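Long-range contacts in UPSTREAM OF FLC-like protein (DUF966) (Arabidopsis thaliana, PDB 6RSN), which polymerises through its DIX-like domain, interprets polarity cues locally and can influence cell division orientation in plants, besides promoting auxin biosynthesis and signalling: residues V8-S13 / Y55-K60; F67-L72 / E85-G90. The protein carries 1 engineered substitution. One frame throughout, in Å; residues are numbered along the deposited sequence. Where two conformers were deposited one is given.

Interaction 1. Residues V8-S13 / Y55-K60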
loop_
_atom_site.group_PDB
_atom_site.type_symbol
_atom_site.label_atom_id
_atom_site.label_comp_id
_atom_site.label_asym_id
_atom_site.label_seq_id
_atom_site.Cartn_x
_atom_site.Cartn_y
_atom_site.Cartn_z
ATOM N N VAL A 8 -5.026 6.312 -2.086
ATOM C CA VAL A 8 -4.547 5.091 -1.431
ATOM C C VAL A 8 -4.706 5.238 0.067
ATOM O O VAL A 8 -4.257 6.240 0.633
ATOM C CB VAL A 8 -3.090 4.795 -1.824
ATOM C CG1 VAL A 8 -2.559 3.555 -1.103
ATOM C CG2 VAL A 8 -2.952 4.619 -3.347
ATOM N N VAL A 9 -5.292 4.232 0.737
ATOM C CA VAL A 9 -5.327 4.199 2.198
ATOM C C VAL A 9 -4.325 3.132 2.631
ATOM O O VAL A 9 -4.307 2.062 2.037
ATOM C CB VAL A 9 -6.738 3.898 2.759
ATOM C CG1 VAL A 9 -6.733 3.552 4.255
ATOM C CG2 VAL A 9 -7.707 5.072 2.533
ATOM N N TYR A 10 -3.494 3.446 3.641
ATOM C CA TYR A 10 -2.608 2.388 4.149
ATOM C C TYR A 10 -2.627 2.336 5.676
ATOM O O TYR A 10 -2.712 3.361 6.387
ATOM C CB TYR A 10 -1.169 2.501 3.592
ATOM C CG TYR A 10 -0.370 3.715 4.024
ATOM C CD1 TYR A 10 -0.426 4.899 3.308
ATOM C CD2 TYR A 10 0.403 3.693 5.177
ATOM C CE1 TYR A 10 0.305 6.021 3.699
ATOM C CE2 TYR A 10 1.151 4.798 5.582
ATOM C CZ TYR A 10 1.063 5.980 4.865
ATOM O OH TYR A 10 1.793 7.071 5.278
ATOM N N TYR A 11 -2.490 1.111 6.220
ATOM C CA TYR A 11 -2.405 0.850 7.649
ATOM C C TYR A 11 -0.975 0.426 7.972
ATOM O O TYR A 11 -0.367 -0.322 7.200
ATOM C CB TYR A 11 -3.273 -0.362 8.008
ATOM C CG TYR A 11 -4.748 -0.077 7.911
ATOM C CD1 TYR A 11 -5.387 -0.168 6.682
ATOM C CD2 TYR A 11 -5.476 0.277 9.039
ATOM C CE1 TYR A 11 -6.751 0.061 6.611
ATOM C CE2 TYR A 11 -6.850 0.540 8.969
ATOM C CZ TYR A 11 -7.465 0.423 7.739
ATOM O OH TYR A 11 -8.808 0.670 7.560
ATOM N N LEU A 12 -0.362 1.048 8.975
ATOM C CA LEU A 12 0.951 0.519 9.374
ATOM C C LEU A 12 0.756 -0.335 10.612
ATOM O O LEU A 12 0.017 0.047 11.523
ATOM C CB LEU A 12 1.896 1.660 9.780
ATOM C CG LEU A 12 2.193 2.614 8.642
ATOM C CD1 LEU A 12 3.182 3.696 9.128
ATOM C CD2 LEU A 12 2.780 1.825 7.443
ATOM N N SER A 13 1.469 -1.460 10.654
ATOM C CA SER A 13 1.281 -2.406 11.737
ATOM C C SER A 13 2.630 -2.569 12.383
ATOM O O SER A 13 3.578 -2.936 11.699
ATOM C CB SER A 13 0.785 -3.737 11.149
ATOM O OG SER A 13 0.732 -4.720 12.181
ATOM N N TYR A 55 8.982 -1.422 6.053
ATOM C CA TYR A 55 7.742 -2.181 6.066
ATOM C C TYR A 55 7.708 -3.147 4.893
ATOM O O TYR A 55 8.244 -2.867 3.804
ATOM C CB TYR A 55 6.538 -1.252 5.905
ATOM C CG TYR A 55 6.448 -0.319 7.071
ATOM C CD1 TYR A 55 5.902 -0.724 8.282
ATOM C CD2 TYR A 55 6.984 0.954 6.954
ATOM C CE1 TYR A 55 5.834 0.156 9.343
ATOM C CE2 TYR A 55 6.936 1.851 8.009
ATOM C CZ TYR A 55 6.395 1.430 9.213
ATOM O OH TYR A 55 6.453 2.305 10.258
ATOM N N SER A 56 7.066 -4.323 5.120
ATOM C CA SER A 56 6.711 -5.241 4.054
ATOM C C SER A 56 5.264 -4.945 3.641
ATOM O O SER A 56 4.405 -4.801 4.512
ATOM C CB SER A 56 6.744 -6.661 4.707
ATOM O OG SER A 56 6.411 -7.540 3.647
ATOM N N TRP A 57 5.021 -4.776 2.318
ATOM C CA TRP A 57 3.725 -4.214 1.894
ATOM C C TRP A 57 2.788 -5.277 1.319
ATOM O O TRP A 57 3.241 -6.219 0.677
ATOM C CB TRP A 57 3.909 -3.066 0.855
ATOM C CG TRP A 57 4.636 -1.924 1.501
ATOM C CD1 TRP A 57 5.990 -1.706 1.593
ATOM C CD2 TRP A 57 4.015 -0.836 2.211
ATOM N NE1 TRP A 57 6.227 -0.536 2.287
ATOM C CE2 TRP A 57 5.047 0.014 2.678
ATOM C CE3 TRP A 57 2.674 -0.500 2.478
ATOM C CZ2 TRP A 57 4.789 1.165 3.437
ATOM C CZ3 TRP A 57 2.410 0.660 3.170
ATOM C CH2 TRP A 57 3.452 1.490 3.644
ATOM N N SER A 58 1.502 -5.108 1.623
ATOM C CA SER A 58 0.476 -6.034 1.157
ATOM C C SER A 58 -0.682 -5.175 0.642
ATOM O O SER A 58 -0.783 -3.973 0.945
ATOM C CB SER A 58 0.021 -6.944 2.280
ATOM O OG SER A 58 1.067 -7.837 2.731
ATOM N N SER A 59 -1.545 -5.775 -0.182
ATOM C CA SER A 59 -2.772 -5.081 -0.540
ATOM C C SER A 59 -3.951 -5.964 -0.157
ATOM O O SER A 59 -3.882 -7.196 -0.175
ATOM C CB SER A 59 -2.801 -4.703 -2.018
ATOM O OG SER A 59 -2.821 -5.898 -2.804
ATOM N N LYS A 60 -5.029 -5.305 0.259
ATOM C CA LYS A 60 -6.226 -6.058 0.623
ATOM C C LYS A 60 -6.887 -6.623 -0.641
ATOM O O LYS A 60 -7.112 -5.959 -1.665
ATOM C CB LYS A 60 -7.147 -5.074 1.349
ATOM C CG LYS A 60 -8.320 -5.700 2.085
ATOM C CD LYS A 60 -9.211 -4.572 2.604
ATOM C CE LYS A 60 -10.275 -5.104 3.525
ATOM N NZ LYS A 60 -11.335 -4.097 3.799
#

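Interaction 2. Residues F67-L72 / E85-G90. Engineered in segment 67-72: Ala71 (natural residue Asp).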
loop_
_atom_site.group_PDB
_atom_site.type_symbol
_atom_site.label_atom_id
_atom_site.label_comp_id
_atom_site.label_asym_id
_atom_site.label_seq_id
_atom_site.Cartn_x
_atom_site.Cartn_y
_atom_site.Cartn_z
ATOM N N PHE A 67 -11.382 -11.255 3.218
ATOM C CA PHE A 67 -10.278 -10.566 2.583
ATOM C C PHE A 67 -8.988 -11.194 3.063
ATOM O O PHE A 67 -8.979 -11.947 4.055
ATOM C CB PHE A 67 -10.274 -9.095 2.999
ATOM C CG PHE A 67 -11.545 -8.434 2.549
ATOM C CD1 PHE A 67 -11.680 -8.074 1.216
ATOM C CD2 PHE A 67 -12.562 -8.162 3.456
ATOM C CE1 PHE A 67 -12.835 -7.430 0.787
ATOM C CE2 PHE A 67 -13.743 -7.576 3.015
ATOM C CZ PHE A 67 -13.867 -7.206 1.683
ATOM N N VAL A 68 -7.921 -10.915 2.314
ATOM C CA VAL A 68 -6.611 -11.433 2.677
ATOM C C VAL A 68 -5.663 -10.286 2.322
ATOM O O VAL A 68 -5.957 -9.434 1.488
ATOM C CB VAL A 68 -6.274 -12.728 1.890
ATOM C CG1 VAL A 68 -6.246 -12.440 0.372
ATOM C CG2 VAL A 68 -4.952 -13.359 2.322
ATOM N N TRP A 69 -4.599 -10.166 3.097
ATOM C CA TRP A 69 -3.500 -9.249 2.764
ATOM C C TRP A 69 -2.518 -9.943 1.839
ATOM O O TRP A 69 -1.797 -10.872 2.245
ATOM C CB TRP A 69 -2.769 -8.825 4.061
ATOM C CG TRP A 69 -3.603 -7.968 4.958
ATOM C CD1 TRP A 69 -4.018 -8.240 6.226
ATOM C CD2 TRP A 69 -4.032 -6.634 4.685
ATOM N NE1 TRP A 69 -4.730 -7.192 6.764
ATOM C CE2 TRP A 69 -4.769 -6.189 5.820
ATOM C CE3 TRP A 69 -3.894 -5.779 3.597
ATOM C CZ2 TRP A 69 -5.307 -4.904 5.890
ATOM C CZ3 TRP A 69 -4.496 -4.532 3.639
ATOM C CH2 TRP A 69 -5.164 -4.094 4.787
ATOM N N TYR A 70 -2.520 -9.500 0.571
ATOM C CA TYR A 70 -1.741 -10.166 -0.446
ATOM C C TYR A 70 -0.373 -9.497 -0.544
ATOM O O TYR A 70 -0.278 -8.329 -0.810
ATOM C CB TYR A 70 -2.457 -9.925 -1.786
ATOM C CG TYR A 70 -2.050 -10.916 -2.826
ATOM C CD1 TYR A 70 -0.948 -10.690 -3.645
ATOM C CD2 TYR A 70 -2.802 -12.057 -3.011
ATOM C CE1 TYR A 70 -0.600 -11.600 -4.636
ATOM C CE2 TYR A 70 -2.485 -12.972 -4.006
ATOM C CZ TYR A 70 -1.362 -12.749 -4.796
ATOM O OH TYR A 70 -1.077 -13.682 -5.751
ATOM N N ALA A 71 0.721 -10.243 -0.314
ATOM C CA ALA A 71 2.069 -9.715 -0.262
ATOM C C ALA A 71 2.477 -9.182 -1.633
ATOM O O ALA A 71 2.204 -9.815 -2.694
ATOM C CB ALA A 71 2.974 -10.884 0.138
ATOM N N LEU A 72 3.049 -7.984 -1.626
ATOM C CA LEU A 72 3.546 -7.313 -2.827
ATOM C C LEU A 72 5.076 -7.122 -2.883
ATOM O O LEU A 72 5.685 -6.827 -1.872
ATOM C CB LEU A 72 2.947 -5.901 -2.823
ATOM C CG LEU A 72 1.419 -5.769 -2.773
ATOM C CD1 LEU A 72 1.012 -4.338 -2.426
ATOM C CD2 LEU A 72 0.805 -6.126 -4.141
ATOM N N GLU A 85 -11.011 1.270 -4.878
ATOM C CA GLU A 85 -10.470 1.505 -3.550
ATOM C C GLU A 85 -9.210 0.667 -3.360
ATOM O O GLU A 85 -9.266 -0.568 -3.533
ATOM C CB GLU A 85 -11.489 1.060 -2.510
ATOM C CG GLU A 85 -11.494 1.917 -1.272
ATOM C CD GLU A 85 -12.521 1.402 -0.286
ATOM O OE1 GLU A 85 -13.706 1.707 -0.487
ATOM O OE2 GLU A 85 -12.135 0.673 0.672
ATOM N N TYR A 86 -8.113 1.374 -3.023
ATOM C CA TYR A 86 -6.804 0.777 -2.794
ATOM C C TYR A 86 -6.506 0.865 -1.309
ATOM O O TYR A 86 -6.490 1.968 -0.744
ATOM C CB TYR A 86 -5.666 1.449 -3.570
ATOM C CG TYR A 86 -5.758 1.281 -5.066
ATOM C CD1 TYR A 86 -5.437 0.073 -5.665
ATOM C CD2 TYR A 86 -6.145 2.344 -5.866
ATOM C CE1 TYR A 86 -5.497 -0.102 -7.035
ATOM C CE2 TYR A 86 -6.235 2.193 -7.244
ATOM C CZ TYR A 86 -5.884 0.979 -7.824
ATOM O OH TYR A 86 -5.977 0.815 -9.176
ATOM N N VAL A 87 -6.296 -0.326 -0.701
ATOM C CA VAL A 87 -6.046 -0.396 0.740
ATOM C C VAL A 87 -4.838 -1.291 0.916
ATOM O O VAL A 87 -4.877 -2.451 0.490
ATOM C CB VAL A 87 -7.230 -0.976 1.562
ATOM C CG1 VAL A 87 -6.856 -1.102 3.023
ATOM C CG2 VAL A 87 -8.532 -0.178 1.427
ATOM N N LEU A 88 -3.811 -0.738 1.572
ATOM C CA LEU A 88 -2.582 -1.487 1.763
ATOM C C LEU A 88 -2.342 -1.611 3.260
ATOM O O LEU A 88 -2.844 -0.829 4.071
ATOM C CB LEU A 88 -1.412 -0.675 1.194
ATOM C CG LEU A 88 -1.496 -0.229 -0.275
ATOM C CD1 LEU A 88 -0.226 0.465 -0.702
ATOM C CD2 LEU A 88 -1.833 -1.339 -1.252
ATOM N N LYS A 89 -1.402 -2.516 3.588
ATOM C CA LYS A 89 -0.895 -2.651 4.944
ATOM C C LYS A 89 0.618 -2.733 4.815
ATOM O O LYS A 89 1.158 -3.437 3.994
ATOM C CB LYS A 89 -1.452 -3.879 5.642
ATOM C CG LYS A 89 -0.974 -4.113 7.078
ATOM C CD LYS A 89 -1.485 -5.494 7.455
ATOM C CE LYS A 89 -1.603 -5.791 8.913
ATOM N NZ LYS A 89 -1.533 -7.274 9.076
ATOM N N GLY A 90 1.317 -1.852 5.555
ATOM C CA GLY A 90 2.760 -2.044 5.745
ATOM C C GLY A 90 3.008 -2.671 7.094
ATOM O O GLY A 90 2.653 -2.089 8.121
#

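Interaction 1. Residues V8-S13 / Y55-K60
Tyr10, Leu12, Tyr55 and Trp57 form a buried aromatic and aliphatic cluster near the centre of the domain. It joins strands 5-13 and 55-63. These are not neighbours in the sheet, since strand 86-92 runs between them, and the axes of the two segments come no closer than 8.7 Å. No hydrogen bond crosses the contact; it is made almost wholly by side chains. Trp57 reaches over with the far end of its six-membered ring. That ring and the Tyr10 ring make an offset edge-to-face pair, centroids 5.8 Å apart and planes at 73°, with the edge of Trp57 turned to the face of Tyr10. At the Trp57 edge, CZ3 also meets Tyr10 CB at 4.0 Å.

The fold is ubiquitin-like, a mixed sheet with helix 36-47 packed on one face. The cluster lies on that face, where Leu36, Ile40 and Leu43 of the helix touch Trp57 and Leu43 also touches Tyr10. Leu12 fits between the aromatic groups, both methyls on Tyr55 and one of them also on Trp57. CD2 lies over the centre of the Tyr55 ring, 3.9 Å from the centroid and 8° off the normal, a CH-pi contact. The same methyl is 3.9 Å from Trp57 CH2. CD1 goes to the phenol end, 3.7 Å from Tyr55 OH. Within segment 55-60, Tyr55 CB covers one face of the indole toward its rim. Within segment 8-13, Leu12 CG lies in plane at the edge of the Tyr10 ring. Two polar groups of the cluster find partners outside the two segments: Tyr10 OH is hydrogen-bonded to Arg47 NH2, and Trp57 NE1 to Ala52 O.

Interaction 2. Residues F67-L72 / E85-G90
Trp69 and Lys89 carry this contact, with the lysine chain laid over one face of the indole. The two side chains cross at about a right angle. Lys89 CB sits 3.6 Å from the centroid of the six-membered ring and 8° off its normal, a CH-pi contact. Further out, Lys89 CD is 3.7 Å from Trp69 NE1. The ammonium ends near the five-membered ring, with NZ 4.3 Å from its centroid. This is an off-centre cation-pi contact, 35° off the normal. With CG anti to the backbone N (chi1 180°) and the chain extended beyond it, Lys89 runs out across the indole from the six-membered to the five-membered ring. The outer end of the indole meets backbone. Trp69 CZ3 lies 3.6 Å from Leu88 C, and Val87 O stands at the ring edge near its plane. Beside it, Trp69 CH2 touches Val87 CG1 at 3.9 Å. An alanine in place of Trp69 would probably leave the Lys89 chain without its flat partner and its ammonium without the aromatic face, and open a gap beside Val87.

Both strands belong to the mixed sheet of the ubiquitin-like DIX-like domain. Strand 66-71 is outermost within this chain, and strand 55-63 separates it from strand 86-92. Trp69 thus reaches over that middle strand, where its side chain rests on Ser58 and Lys60. Arg17, from a loop, touches both Trp69 and Lys89. A smaller contact forms on the other face of the sheet. There Leu72 CD1 approaches Leu88 CD2 at 4.3 Å, and both leucines also touch Ile78 and Ser59. The backbones are held through the middle strand: Tyr70 is hydrogen-bonded to Ser59, and Val87 to Lys60.

Both interactions join strands of one sheet that are separated by a single intervening strand. In interaction 1 the strand passed over is 86-92, which supplies a segment of interaction 2. In interaction 2 it is 55-63, which supplies a segment of interaction 1. The two meet directly through the backbone, among other places by a probable hydrogen bond between Tyr11 O and Gly90 N. Interaction 1 is buried under helix 36-47 and is aromatic and aliphatic. Interaction 2 is mainly a surface contact on the other face, where a charged lysine can lie on a partly exposed indole. Its minor leucine pair returns to the helix-bearing side.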